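Local coordinates for protein formimidoylglutamase (Bacillus subtilis, PDB 3M1R) that hydrolyses N-formimidoyl-L-glutamate to L-glutamate and formamide in histidine degradation, as a manganese-dependent member of the arginase family, at residues D[127-132]-D[166-171]; D[148-153]-D[185-190]; D[154-159]-D[194-199]; D[189-194]-D[209-214]. All blocks are in the same frame, centred on the assembly; numbering follows the deposited sequence.

Contact 1 of 4, residues D[127-132]-D[166-171]; sequences GGDNSI and PTNGTP. With CA (calcium ion), chain B.
Asn-168 lays its OD1 over one face of the Asp-129 carboxylate, 3.3 Å from CG of Asp-129, with the amide and carboxylate planes turned 69° apart. On that same face, but above OD1 of Asp-129, sits the backbone N of Ser-131, 2.9 Å from that oxygen: an Asx turn. The Ser-131 hydroxyl comes in at the carboxylate edge instead, where OG donates to the syn lone pair of Asp-129 OD1 at 2.7 Å. CG of Asp-129 lies between its own backbone N and carbonyl carbon (chi1 68°). Two donors thus grip OD1, while OD2 is held by the hydroxyls of Ser-50 and Ser-51. An alanine in place of Asp-129 would probably strip Ser-131 N of its acceptor and free the turn that presents Asn-130 to shift.

Across the contact Asn-130 N gives only a weak bond to Asn-168 OD1, 3.3 Å long and bent to 131°; its other acceptor is Glu-290. Beyond it the Pro-171 ring leans on the peptide after Asn-130, with Pro-171 CG 3.3 Å from Asn-130 O. Ser-131 CB packs on the Thr-167 carbonyl, at the start of the type I turn running from Thr-167 to Thr-170.

A cis peptide joins Gly-127 to Gly-128 just ahead of all this. The Gly-Gly-Asp-Asn-Ser run corresponds to the GGDHS signature of arginases, with Asn-130 standing where the metal-binding histidine usually is; here it helps bind one of the two calcium ions.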
loop_
_atom_site.group_PDB
_atom_site.type_symbol
_atom_site.label_atom_id
_atom_site.label_comp_id
_atom_site.label_asym_id
_atom_site.label_seq_id
_atom_site.Cartn_x
_atom_site.Cartn_y
_atom_site.Cartn_z
ATOM N N GLY D 127 -13.341 11.564 18.588
ATOM C CA GLY D 127 -12.878 12.532 17.602
ATOM C C GLY D 127 -12.582 11.837 16.279
ATOM O O GLY D 127 -12.602 10.605 16.212
ATOM N N GLY D 128 -12.292 12.609 15.233
ATOM C CA GLY D 128 -12.149 14.048 15.336
ATOM C C GLY D 128 -10.736 14.449 15.721
ATOM O O GLY D 128 -10.006 13.674 16.322
ATOM N N ASP D 129 -10.346 15.667 15.374
ATOM C CA ASP D 129 -8.988 16.113 15.642
ATOM C C ASP D 129 -8.909 16.836 16.983
ATOM O O ASP D 129 -9.908 16.960 17.679
ATOM C CB ASP D 129 -8.465 16.987 14.497
ATOM C CG ASP D 129 -9.187 18.310 14.394
ATOM O OD1 ASP D 129 -9.750 18.771 15.416
ATOM O OD2 ASP D 129 -9.194 18.890 13.282
ATOM N N ASN D 130 -7.728 17.326 17.336
ATOM C CA ASN D 130 -7.533 17.863 18.673
ATOM C C ASN D 130 -8.350 19.119 18.950
ATOM O O ASN D 130 -8.630 19.444 20.107
ATOM C CB ASN D 130 -6.044 18.083 18.989
ATOM C CG ASN D 130 -5.706 17.748 20.447
ATOM O OD1 ASN D 130 -4.571 17.390 20.766
ATOM N ND2 ASN D 130 -6.715 17.847 21.339
ATOM N N SER D 131 -8.753 19.815 17.892
ATOM C CA SER D 131 -9.425 21.106 18.071
ATOM C C SER D 131 -10.772 20.986 18.790
ATOM O O SER D 131 -11.256 21.962 19.334
ATOM C CB SER D 131 -9.634 21.790 16.724
ATOM O OG SER D 131 -10.704 21.186 16.027
ATOM N N ILE D 132 -11.378 19.790 18.790
ATOM C CA ILE D 132 -12.711 19.622 19.376
ATOM C C ILE D 132 -12.704 19.779 20.889
ATOM O O ILE D 132 -13.751 19.989 21.491
ATOM C CB ILE D 132 -13.375 18.249 19.017
ATOM C CG1 ILE D 132 -12.785 17.109 19.854
ATOM C CG2 ILE D 132 -13.228 17.950 17.522
ATOM C CD1 ILE D 132 -13.566 15.786 19.744
ATOM N N PRO D 166 -9.004 28.612 14.829
ATOM C CA PRO D 166 -9.190 27.522 15.802
ATOM C C PRO D 166 -8.520 26.249 15.287
ATOM O O PRO D 166 -9.195 25.250 15.009
ATOM C CB PRO D 166 -10.715 27.346 15.862
ATOM C CG PRO D 166 -11.278 28.631 15.337
ATOM C CD PRO D 166 -10.288 29.117 14.310
ATOM N N THR D 167 -7.198 26.302 15.146
ATOM C CA THR D 167 -6.464 25.183 14.582
ATOM C C THR D 167 -6.285 24.070 15.588
ATOM O O THR D 167 -6.633 24.191 16.775
ATOM C CB THR D 167 -5.079 25.568 13.965
ATOM O OG1 THR D 167 -4.286 26.299 14.910
ATOM C CG2 THR D 167 -5.253 26.395 12.711
ATOM N N ASN D 168 -5.750 22.979 15.060
ATOM C CA ASN D 168 -5.484 21.758 15.784
ATOM C C ASN D 168 -4.901 22.006 17.161
ATOM O O ASN D 168 -5.328 21.408 18.147
ATOM C CB ASN D 168 -4.501 20.909 14.967
ATOM C CG ASN D 168 -4.913 19.479 14.905
ATOM O OD1 ASN D 168 -6.087 19.171 15.098
ATOM N ND2 ASN D 168 -3.966 18.584 14.640
ATOM N N GLY D 169 -3.912 22.888 17.211
ATOM C CA GLY D 169 -3.103 23.059 18.398
ATOM C C GLY D 169 -3.553 24.127 19.371
ATOM O O GLY D 169 -2.815 24.448 20.306
ATOM N N THR D 170 -4.752 24.672 19.184
ATOM C CA THR D 170 -5.151 25.830 19.993
ATOM C C THR D 170 -6.127 25.568 21.155
ATOM O O THR D 170 -6.406 26.490 21.922
ATOM C CB THR D 170 -5.767 26.945 19.125
ATOM O OG1 THR D 170 -7.050 26.522 18.643
ATOM C CG2 THR D 170 -4.865 27.273 17.946
ATOM N N PRO D 171 -6.636 24.331 21.297
ATOM C CA PRO D 171 -7.791 24.184 22.192
ATOM C C PRO D 171 -7.507 24.711 23.589
ATOM O O PRO D 171 -8.339 25.410 24.166
ATOM C CB PRO D 171 -7.991 22.670 22.286
ATOM C CG PRO D 171 -7.094 22.065 21.289
ATOM C CD PRO D 171 -6.009 23.032 20.997
HETATM CA CA CA B . -2.215 17.703 20.771
#

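Contact 2 of 4, residues D[148-153]-D[185-190]; sequences AVIQFD and HLIQLG. With CA (calcium ion), chain C; CA (calcium ion), chain B.
Leu-189 puts its CD1 over one face of the Phe-152 ring, 4.0 Å from the centroid, a CH-pi contact between side chains lying side by side. The same CD1 touches Ile-150 CG2 at 3.6 Å, and Ile-187 shares this side of the sheet. On the opposite side Val-149 and Leu-186 run alongside each other, Val-149 CB lying 3.9 Å from Leu-186 CD2. Between the two layers the strands pair in parallel, residue for residue, through alternating bonds such as Ile-187 N to Val-149 O (2.8 Å) and Leu-189 N to Gln-151 O (2.8 Å).

Farther along the Val-149 side the chemistry turns polar. Gln-188 NE2 donates to Gln-151 OE1 at 2.9 Å, reaching it from 41° above the carbonyl plane, with the two amides 77° apart. The chain of Gln-151 is extended, and its NE2 meets Asp-153 OD2 at 3.3 Å; a further bond runs from that NE2 to His-156 O, while Gln-188 OE1 pairs with His-156 ND1. Asp-153, just past the strand end, bridges both calcium ions, one per oxygen.

Strand 239-245 flanks strand 147-152 on its far side and strand 210-213 flanks 186-191; helices 222-234 and 267-278 cover the Ile-150 and Phe-152 face.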
loop_
_atom_site.group_PDB
_atom_site.type_symbol
_atom_site.label_atom_id
_atom_site.label_comp_id
_atom_site.label_asym_id
_atom_site.label_seq_id
_atom_site.Cartn_x
_atom_site.Cartn_y
_atom_site.Cartn_z
ATOM N N ALA D 148 -11.574 19.484 36.252
ATOM C CA ALA D 148 -10.162 19.220 36.035
ATOM C C ALA D 148 -10.025 18.482 34.712
ATOM O O ALA D 148 -10.894 17.683 34.366
ATOM C CB ALA D 148 -9.615 18.381 37.139
ATOM N N VAL D 149 -8.937 18.735 33.988
ATOM C CA VAL D 149 -8.685 18.036 32.726
ATOM C C VAL D 149 -7.394 17.247 32.835
ATOM O O VAL D 149 -6.340 17.800 33.173
ATOM C CB VAL D 149 -8.590 18.996 31.512
ATOM C CG1 VAL D 149 -8.360 18.208 30.195
ATOM C CG2 VAL D 149 -9.834 19.872 31.401
ATOM N N ILE D 150 -7.490 15.945 32.586
ATOM C CA ILE D 150 -6.307 15.126 32.408
ATOM C C ILE D 150 -6.086 14.947 30.908
ATOM O O ILE D 150 -6.856 14.257 30.232
ATOM C CB ILE D 150 -6.439 13.783 33.121
ATOM C CG1 ILE D 150 -6.510 14.018 34.636
ATOM C CG2 ILE D 150 -5.265 12.869 32.780
ATOM C CD1 ILE D 150 -6.939 12.817 35.410
ATOM N N GLN D 151 -5.041 15.605 30.409
ATOM C CA GLN D 151 -4.716 15.646 28.982
ATOM C C GLN D 151 -3.525 14.726 28.701
ATOM O O GLN D 151 -2.402 15.019 29.119
ATOM C CB GLN D 151 -4.398 17.098 28.581
ATOM C CG GLN D 151 -3.838 17.314 27.166
ATOM C CD GLN D 151 -3.332 18.749 26.938
ATOM O OE1 GLN D 151 -3.398 19.601 27.831
ATOM N NE2 GLN D 151 -2.816 19.008 25.746
ATOM N N PHE D 152 -3.775 13.594 28.040
ATOM C CA PHE D 152 -2.686 12.742 27.569
ATOM C C PHE D 152 -2.205 13.304 26.231
ATOM O O PHE D 152 -2.972 13.380 25.265
ATOM C CB PHE D 152 -3.142 11.294 27.407
ATOM C CG PHE D 152 -3.342 10.569 28.713
ATOM C CD1 PHE D 152 -2.288 9.917 29.326
ATOM C CD2 PHE D 152 -4.580 10.542 29.318
ATOM C CE1 PHE D 152 -2.475 9.256 30.515
ATOM C CE2 PHE D 152 -4.770 9.889 30.522
ATOM C CZ PHE D 152 -3.724 9.240 31.114
ATOM N N ASP D 153 -0.946 13.718 26.181
ATOM C CA ASP D 153 -0.451 14.439 25.019
ATOM C C ASP D 153 1.066 14.548 24.970
ATOM O O ASP D 153 1.718 14.754 26.005
ATOM C CB ASP D 153 -1.063 15.855 24.984
ATOM C CG ASP D 153 -1.334 16.318 23.578
ATOM O OD1 ASP D 153 -0.442 16.089 22.752
ATOM O OD2 ASP D 153 -2.413 16.882 23.295
ATOM N N HIS D 185 -5.616 23.234 37.196
ATOM C CA HIS D 185 -6.520 22.082 37.185
ATOM C C HIS D 185 -6.314 21.242 35.942
ATOM O O HIS D 185 -7.103 20.343 35.664
ATOM C CB HIS D 185 -7.973 22.534 37.218
ATOM C CG HIS D 185 -8.290 23.431 38.366
ATOM N ND1 HIS D 185 -9.308 24.359 38.323
ATOM C CD2 HIS D 185 -7.718 23.549 39.587
ATOM C CE1 HIS D 185 -9.352 25.006 39.476
ATOM N NE2 HIS D 185 -8.397 24.536 40.258
ATOM N N LEU D 186 -5.258 21.555 35.201
ATOM C CA LEU D 186 -4.922 20.877 33.957
ATOM C C LEU D 186 -3.701 20.038 34.249
ATOM O O LEU D 186 -2.675 20.571 34.675
ATOM C CB LEU D 186 -4.566 21.906 32.880
ATOM C CG LEU D 186 -4.859 21.624 31.396
ATOM C CD1 LEU D 186 -3.872 22.351 30.507
ATOM C CD2 LEU D 186 -4.851 20.151 31.087
ATOM N N ILE D 187 -3.814 18.729 34.048
ATOM C CA ILE D 187 -2.666 17.835 34.160
ATOM C C ILE D 187 -2.282 17.288 32.775
ATOM O O ILE D 187 -3.027 16.503 32.171
ATOM C CB ILE D 187 -2.966 16.677 35.126
ATOM C CG1 ILE D 187 -3.252 17.224 36.515
ATOM C CG2 ILE D 187 -1.807 15.728 35.210
ATOM C CD1 ILE D 187 -3.913 16.223 37.381
ATOM N N GLN D 188 -1.122 17.709 32.271
ATOM C CA GLN D 188 -0.650 17.247 30.969
ATOM C C GLN D 188 0.302 16.098 31.184
ATOM O O GLN D 188 1.314 16.252 31.860
ATOM C CB GLN D 188 0.046 18.368 30.190
ATOM C CG GLN D 188 -0.818 19.597 29.966
ATOM C CD GLN D 188 -0.165 20.609 29.025
ATOM O OE1 GLN D 188 1.022 20.927 29.154
ATOM N NE2 GLN D 188 -0.948 21.132 28.087
ATOM N N LEU D 189 -0.019 14.948 30.600
ATOM C CA LEU D 189 0.769 13.743 30.813
ATOM C C LEU D 189 1.371 13.303 29.493
ATOM O O LEU D 189 0.646 13.107 28.516
ATOM C CB LEU D 189 -0.113 12.620 31.397
ATOM C CG LEU D 189 -0.759 12.848 32.771
ATOM C CD1 LEU D 189 -1.855 11.819 33.036
ATOM C CD2 LEU D 189 0.285 12.801 33.888
ATOM N N GLY D 190 2.693 13.156 29.462
ATOM C CA GLY D 190 3.388 12.638 28.290
ATOM C C GLY D 190 4.071 13.673 27.421
ATOM O O GLY D 190 4.504 13.352 26.304
HETATM CA CA CA C . -0.646 15.821 20.411
HETATM CA CA CA B . -2.215 17.703 20.771
#

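Contact 3 of 4, residues D[154-159]-D[194-199]; sequences AHHDVR and FSNSQA. With CA (calcium ion), chain C; CA (calcium ion), chain B.
Ser-195 touches first: its CB rests 3.6 Å from Ala-154 O, and its carbonyl oxygen lies at the edge of the His-155 imidazole, near the ring plane and 3.1 Å from CD2 of His-155. ND1 of that ring binds a calcium ion, at 2.4 Å.

Next, Asn-196 carries the contact. CG is anti to the carbonyl carbon (chi1 -65°), and the amide beyond it holds the loop at two points: ND2 donates to Ala-154 O at 3.1 Å, in that carbonyl's plane, and OD1 accepts from His-156 N at 3.0 Å. The two bonds straddle His-155, so Asn-196 acts as a second-shell residue behind a metal ligand. The side chains of His-156 and Asn-196 cross at about a right angle, ring and amide planes 46° apart, with His-156 CD2 3.5 Å from Asn-196 CG. An alanine here would probably leave His-156 N without this acceptor and let the peptides around His-155 move, though Ala-154 O would keep its bond from Arg-192 N.

Ser-197 then takes the N-cap position of helix 198-206, which packs on His-156 and Val-158. Ile-191, from strand 186-191, packs against both His-156 and Asn-196, and Asn-196 O meets Ser-72 of the third subunit.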
loop_
_atom_site.group_PDB
_atom_site.type_symbol
_atom_site.label_atom_id
_atom_site.label_comp_id
_atom_site.label_asym_id
_atom_site.label_seq_id
_atom_site.Cartn_x
_atom_site.Cartn_y
_atom_site.Cartn_z
ATOM N N ALA D 154 1.627 14.404 23.765
ATOM C CA ALA D 154 3.021 14.766 23.540
ATOM C C ALA D 154 3.178 16.287 23.513
ATOM O O ALA D 154 4.282 16.781 23.693
ATOM C CB ALA D 154 3.551 14.170 22.191
ATOM N N HIS D 155 2.088 17.016 23.255
ATOM C CA HIS D 155 2.160 18.465 23.014
ATOM C C HIS D 155 1.294 19.266 23.968
ATOM O O HIS D 155 0.241 18.798 24.389
ATOM C CB HIS D 155 1.699 18.814 21.598
ATOM C CG HIS D 155 2.185 17.868 20.553
ATOM N ND1 HIS D 155 1.560 16.663 20.300
ATOM C CD2 HIS D 155 3.238 17.929 19.713
ATOM C CE1 HIS D 155 2.191 16.038 19.328
ATOM N NE2 HIS D 155 3.221 16.774 18.957
ATOM N N HIS D 156 1.717 20.502 24.245
ATOM C CA HIS D 156 1.000 21.395 25.158
ATOM C C HIS D 156 -0.357 21.797 24.600
ATOM O O HIS D 156 -1.332 21.921 25.348
ATOM C CB HIS D 156 1.823 22.654 25.454
ATOM C CG HIS D 156 3.061 22.393 26.257
ATOM N ND1 HIS D 156 3.023 21.895 27.542
ATOM C CD2 HIS D 156 4.372 22.568 25.961
ATOM C CE1 HIS D 156 4.256 21.764 28.000
ATOM N NE2 HIS D 156 5.094 22.168 27.059
ATOM N N ASP D 157 -0.414 21.983 23.283
ATOM C CA ASP D 157 -1.623 22.438 22.594
ATOM C C ASP D 157 -2.124 23.781 23.066
ATOM O O ASP D 157 -3.328 23.966 23.247
ATOM C CB ASP D 157 -2.762 21.439 22.725
ATOM C CG ASP D 157 -2.677 20.335 21.712
ATOM O OD1 ASP D 157 -1.682 20.296 20.947
ATOM O OD2 ASP D 157 -3.616 19.511 21.670
ATOM N N VAL D 158 -1.198 24.712 23.250
ATOM C CA VAL D 158 -1.544 26.071 23.594
ATOM C C VAL D 158 -1.129 27.046 22.483
ATOM O O VAL D 158 -0.717 28.180 22.764
ATOM C CB VAL D 158 -0.884 26.473 24.928
ATOM C CG1 VAL D 158 -1.544 25.719 26.104
ATOM C CG2 VAL D 158 0.618 26.217 24.875
ATOM N N ARG D 159 -1.244 26.605 21.228
ATOM C CA ARG D 159 -0.828 27.414 20.076
ATOM C C ARG D 159 -1.590 28.732 19.965
ATOM O O ARG D 159 -2.769 28.798 20.312
ATOM C CB ARG D 159 -0.993 26.633 18.764
ATOM C CG ARG D 159 0.232 25.849 18.325
ATOM C CD ARG D 159 -0.010 25.172 16.980
ATOM N NE ARG D 159 1.097 24.302 16.589
ATOM C CZ ARG D 159 2.046 24.633 15.715
ATOM N NH1 ARG D 159 3.012 23.771 15.426
ATOM N NH2 ARG D 159 2.030 25.821 15.126
ATOM N N PHE D 194 11.341 17.515 22.294
ATOM C CA PHE D 194 11.380 17.866 20.864
ATOM C C PHE D 194 10.019 17.882 20.174
ATOM O O PHE D 194 9.956 17.992 18.956
ATOM C CB PHE D 194 12.373 17.006 20.056
ATOM C CG PHE D 194 13.802 17.248 20.414
ATOM C CD1 PHE D 194 14.576 16.236 20.948
ATOM C CD2 PHE D 194 14.362 18.505 20.258
ATOM C CE1 PHE D 194 15.885 16.468 21.302
ATOM C CE2 PHE D 194 15.665 18.742 20.616
ATOM C CZ PHE D 194 16.434 17.726 21.138
ATOM N N SER D 195 8.939 17.800 20.948
ATOM C CA SER D 195 7.589 17.963 20.402
ATOM C C SER D 195 6.972 19.353 20.652
ATOM O O SER D 195 5.826 19.601 20.267
ATOM C CB SER D 195 6.655 16.875 20.966
ATOM O OG SER D 195 7.133 15.583 20.625
ATOM N N ASN D 196 7.726 20.254 21.287
ATOM C CA ASN D 196 7.161 21.530 21.735
ATOM C C ASN D 196 8.056 22.750 21.537
ATOM O O ASN D 196 9.257 22.620 21.299
ATOM C CB ASN D 196 6.758 21.435 23.206
ATOM C CG ASN D 196 5.656 20.462 23.428
ATOM O OD1 ASN D 196 4.509 20.736 23.097
ATOM N ND2 ASN D 196 5.992 19.296 23.966
ATOM N N SER D 197 7.454 23.933 21.645
ATOM C CA SER D 197 8.167 25.201 21.465
ATOM C C SER D 197 8.440 25.882 22.796
ATOM O O SER D 197 7.669 25.728 23.751
ATOM C CB SER D 197 7.356 26.144 20.592
ATOM O OG SER D 197 7.115 25.563 19.320
ATOM N N GLN D 198 9.524 26.655 22.843
ATOM C CA GLN D 198 9.937 27.345 24.060
ATOM C C GLN D 198 8.837 28.268 24.570
ATOM O O GLN D 198 8.543 28.300 25.766
ATOM C CB GLN D 198 11.209 28.148 23.797
ATOM C CG GLN D 198 11.798 28.814 25.036
ATOM C CD GLN D 198 13.231 29.275 24.814
ATOM O OE1 GLN D 198 13.574 29.790 23.745
ATOM N NE2 GLN D 198 14.076 29.084 25.821
ATOM N N ALA D 199 8.238 29.012 23.646
ATOM C CA ALA D 199 7.182 29.963 23.960
ATOM C C ALA D 199 5.967 29.285 24.578
ATOM O O ALA D 199 5.408 29.757 25.565
ATOM C CB ALA D 199 6.775 30.724 22.702
HETATM CA CA CA C . -0.646 15.821 20.411
HETATM CA CA CA B . -2.215 17.703 20.771
#

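Contact 4 of 4, residues D[189-194]-D[209-214]; sequences LGIREF and VNIHTM
Met-214, selenomethionine in this crystal, folds its side chain against Gly-190: CG of Met-214 lies 3.4 Å from Gly-190 O, and a bend at chi2 (-56°) brings SE of Met-214 to 3.8 Å from Gly-190 CA. The Met-214 and Arg-192 side chains lie side by side, their CG atoms in contact. Met-214 N donates to Ile-191 O at 3.0 Å.

Ile-191 packs CG1 on Ile-211 CG2 at 3.7 Å, the side chains meeting at a slant. Thr-213 CA lies 3.1 Å from Ile-191 O, a CA-H...O contact.

His-212 contributes through both side chain and backbone. CB of His-212 lies 4.0 Å from Leu-189 CD2, and His-212 O receives two N-H groups: Gly-190 N at 2.9 Å, nearly in line with the C=O but with its N-H bent to 153°, and Ile-191 N more weakly at 3.4 Å. A side chain on Gly-190 (phi 102°) would jam against the preceding carbonyl.

One carbonyl serving two successive N-H groups as the register slips by one is a beta bulge. It lies near the end of the pairing between strands 186-191 and 210-213, the latter outermost in this chain's parallel sheet; Thr-213 then N-caps the next helix through Met-216 N.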
loop_
_atom_site.group_PDB
_atom_site.type_symbol
_atom_site.label_atom_id
_atom_site.label_comp_id
_atom_site.label_asym_id
_atom_site.label_seq_id
_atom_site.Cartn_x
_atom_site.Cartn_y
_atom_site.Cartn_z
ATOM N N LEU D 189 -0.019 14.948 30.600
ATOM C CA LEU D 189 0.769 13.743 30.813
ATOM C C LEU D 189 1.371 13.303 29.493
ATOM O O LEU D 189 0.646 13.107 28.516
ATOM C CB LEU D 189 -0.113 12.620 31.397
ATOM C CG LEU D 189 -0.759 12.848 32.771
ATOM C CD1 LEU D 189 -1.855 11.819 33.036
ATOM C CD2 LEU D 189 0.285 12.801 33.888
ATOM N N GLY D 190 2.693 13.156 29.462
ATOM C CA GLY D 190 3.388 12.638 28.290
ATOM C C GLY D 190 4.071 13.673 27.421
ATOM O O GLY D 190 4.504 13.352 26.304
ATOM N N ILE D 191 4.178 14.911 27.922
ATOM C CA ILE D 191 4.785 16.003 27.135
ATOM C C ILE D 191 6.182 15.564 26.699
ATOM O O ILE D 191 7.010 15.178 27.520
ATOM C CB ILE D 191 4.861 17.329 27.931
ATOM C CG1 ILE D 191 3.453 17.851 28.269
ATOM C CG2 ILE D 191 5.642 18.364 27.161
ATOM C CD1 ILE D 191 2.555 18.028 27.049
ATOM N N ARG D 192 6.446 15.607 25.403
ATOM C CA ARG D 192 7.583 14.874 24.863
ATOM C C ARG D 192 8.705 15.802 24.412
ATOM O O ARG D 192 8.451 16.835 23.808
ATOM C CB ARG D 192 7.115 13.965 23.712
ATOM C CG ARG D 192 8.105 12.872 23.333
ATOM C CD ARG D 192 7.671 12.190 22.048
ATOM N NE ARG D 192 6.400 11.485 22.225
ATOM C CZ ARG D 192 5.785 10.807 21.262
ATOM N NH1 ARG D 192 6.325 10.743 20.047
ATOM N NH2 ARG D 192 4.635 10.183 21.509
ATOM N N GLU D 193 9.939 15.427 24.744
ATOM C CA GLU D 193 11.140 16.131 24.295
ATOM C C GLU D 193 11.174 16.278 22.763
ATOM O O GLU D 193 11.042 15.301 22.037
ATOM C CB GLU D 193 12.376 15.368 24.779
ATOM C CG GLU D 193 13.708 15.921 24.318
ATOM C CD GLU D 193 14.224 17.034 25.211
ATOM O OE1 GLU D 193 13.406 17.878 25.641
ATOM O OE2 GLU D 193 15.449 17.070 25.482
ATOM N N PHE D 194 11.341 17.515 22.294
ATOM C CA PHE D 194 11.380 17.866 20.864
ATOM C C PHE D 194 10.019 17.882 20.174
ATOM O O PHE D 194 9.956 17.992 18.956
ATOM C CB PHE D 194 12.373 17.006 20.056
ATOM C CG PHE D 194 13.802 17.248 20.414
ATOM C CD1 PHE D 194 14.576 16.236 20.948
ATOM C CD2 PHE D 194 14.362 18.505 20.258
ATOM C CE1 PHE D 194 15.885 16.468 21.302
ATOM C CE2 PHE D 194 15.665 18.742 20.616
ATOM C CZ PHE D 194 16.434 17.726 21.138
ATOM N N VAL D 209 0.136 25.293 34.605
ATOM C CA VAL D 209 -0.269 23.969 34.160
ATOM C C VAL D 209 0.661 22.931 34.790
ATOM O O VAL D 209 1.867 23.164 34.951
ATOM C CB VAL D 209 -0.301 23.877 32.606
ATOM C CG1 VAL D 209 -0.437 22.414 32.114
ATOM C CG2 VAL D 209 -1.441 24.726 32.068
ATOM N N ASN D 210 0.089 21.798 35.173
ATOM C CA ASN D 210 0.863 20.694 35.716
ATOM C C ASN D 210 1.439 19.856 34.590
ATOM O O ASN D 210 0.733 19.063 33.960
ATOM C CB ASN D 210 -0.009 19.822 36.609
ATOM C CG ASN D 210 -0.665 20.610 37.718
ATOM O OD1 ASN D 210 0.006 21.163 38.591
ATOM N ND2 ASN D 210 -1.986 20.671 37.686
ATOM N N ILE D 211 2.732 20.021 34.354
ATOM C CA ILE D 211 3.374 19.360 33.234
ATOM C C ILE D 211 4.189 18.147 33.671
ATOM O O ILE D 211 5.066 18.246 34.516
ATOM C CB ILE D 211 4.259 20.338 32.463
ATOM C CG1 ILE D 211 3.441 21.568 32.083
ATOM C CG2 ILE D 211 4.855 19.650 31.221
ATOM C CD1 ILE D 211 4.274 22.821 31.903
ATOM N N HIS D 212 3.886 16.999 33.083
ATOM C CA HIS D 212 4.642 15.777 33.341
ATOM C C HIS D 212 5.217 15.207 32.049
ATOM O O HIS D 212 4.503 14.583 31.254
ATOM C CB HIS D 212 3.755 14.763 34.057
ATOM C CG HIS D 212 3.204 15.285 35.344
ATOM N ND1 HIS D 212 3.738 14.955 36.569
ATOM C CD2 HIS D 212 2.209 16.169 35.590
ATOM C CE1 HIS D 212 3.078 15.594 37.517
ATOM N NE2 HIS D 212 2.147 16.341 36.950
ATOM N N THR D 213 6.511 15.430 31.846
ATOM C CA THR D 213 7.185 14.970 30.636
ATOM C C THR D 213 7.291 13.450 30.584
ATOM O O THR D 213 7.015 12.750 31.568
ATOM C CB THR D 213 8.589 15.576 30.510
ATOM O OG1 THR D 213 9.429 15.041 31.539
ATOM C CG2 THR D 213 8.524 17.089 30.657
HETATM N N MSE D 214 7.643 12.951 29.407
HETATM C CA MSE D 214 7.923 11.541 29.198
HETATM C C MSE D 214 9.106 11.150 30.061
HETATM O O MSE D 214 9.186 10.018 30.536
HETATM C CB MSE D 214 8.260 11.286 27.723
HETATM C CG MSE D 214 7.029 11.171 26.820
HETATM SE SE MSE D 214 5.758 9.779 27.388
HETATM C CE MSE D 214 6.989 8.287 27.588
#

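Contacts 2 and 4 are consecutive beta-alpha-beta pairings in one parallel sheet, centres about 9 Å apart, sharing strand 186-191: it pairs with 147-152 on one side and 210-213 on the other. Contacts 1 and 3 are made by loops following the strands. Along the chain the segments of contacts 1, 2 and 3 alternate, so the loop after strand 147-152 is tied both to the loop after strand 121-127 and to the run leading into helix 198-206. Contacts 1, 2 and 3, with centres 13 to 15 Å apart, converge on the calcium ions, each supplying ligands; contact 4 lies at this chain's outermost sheet strand, about 10 Å from contact 1 at the nearest atoms.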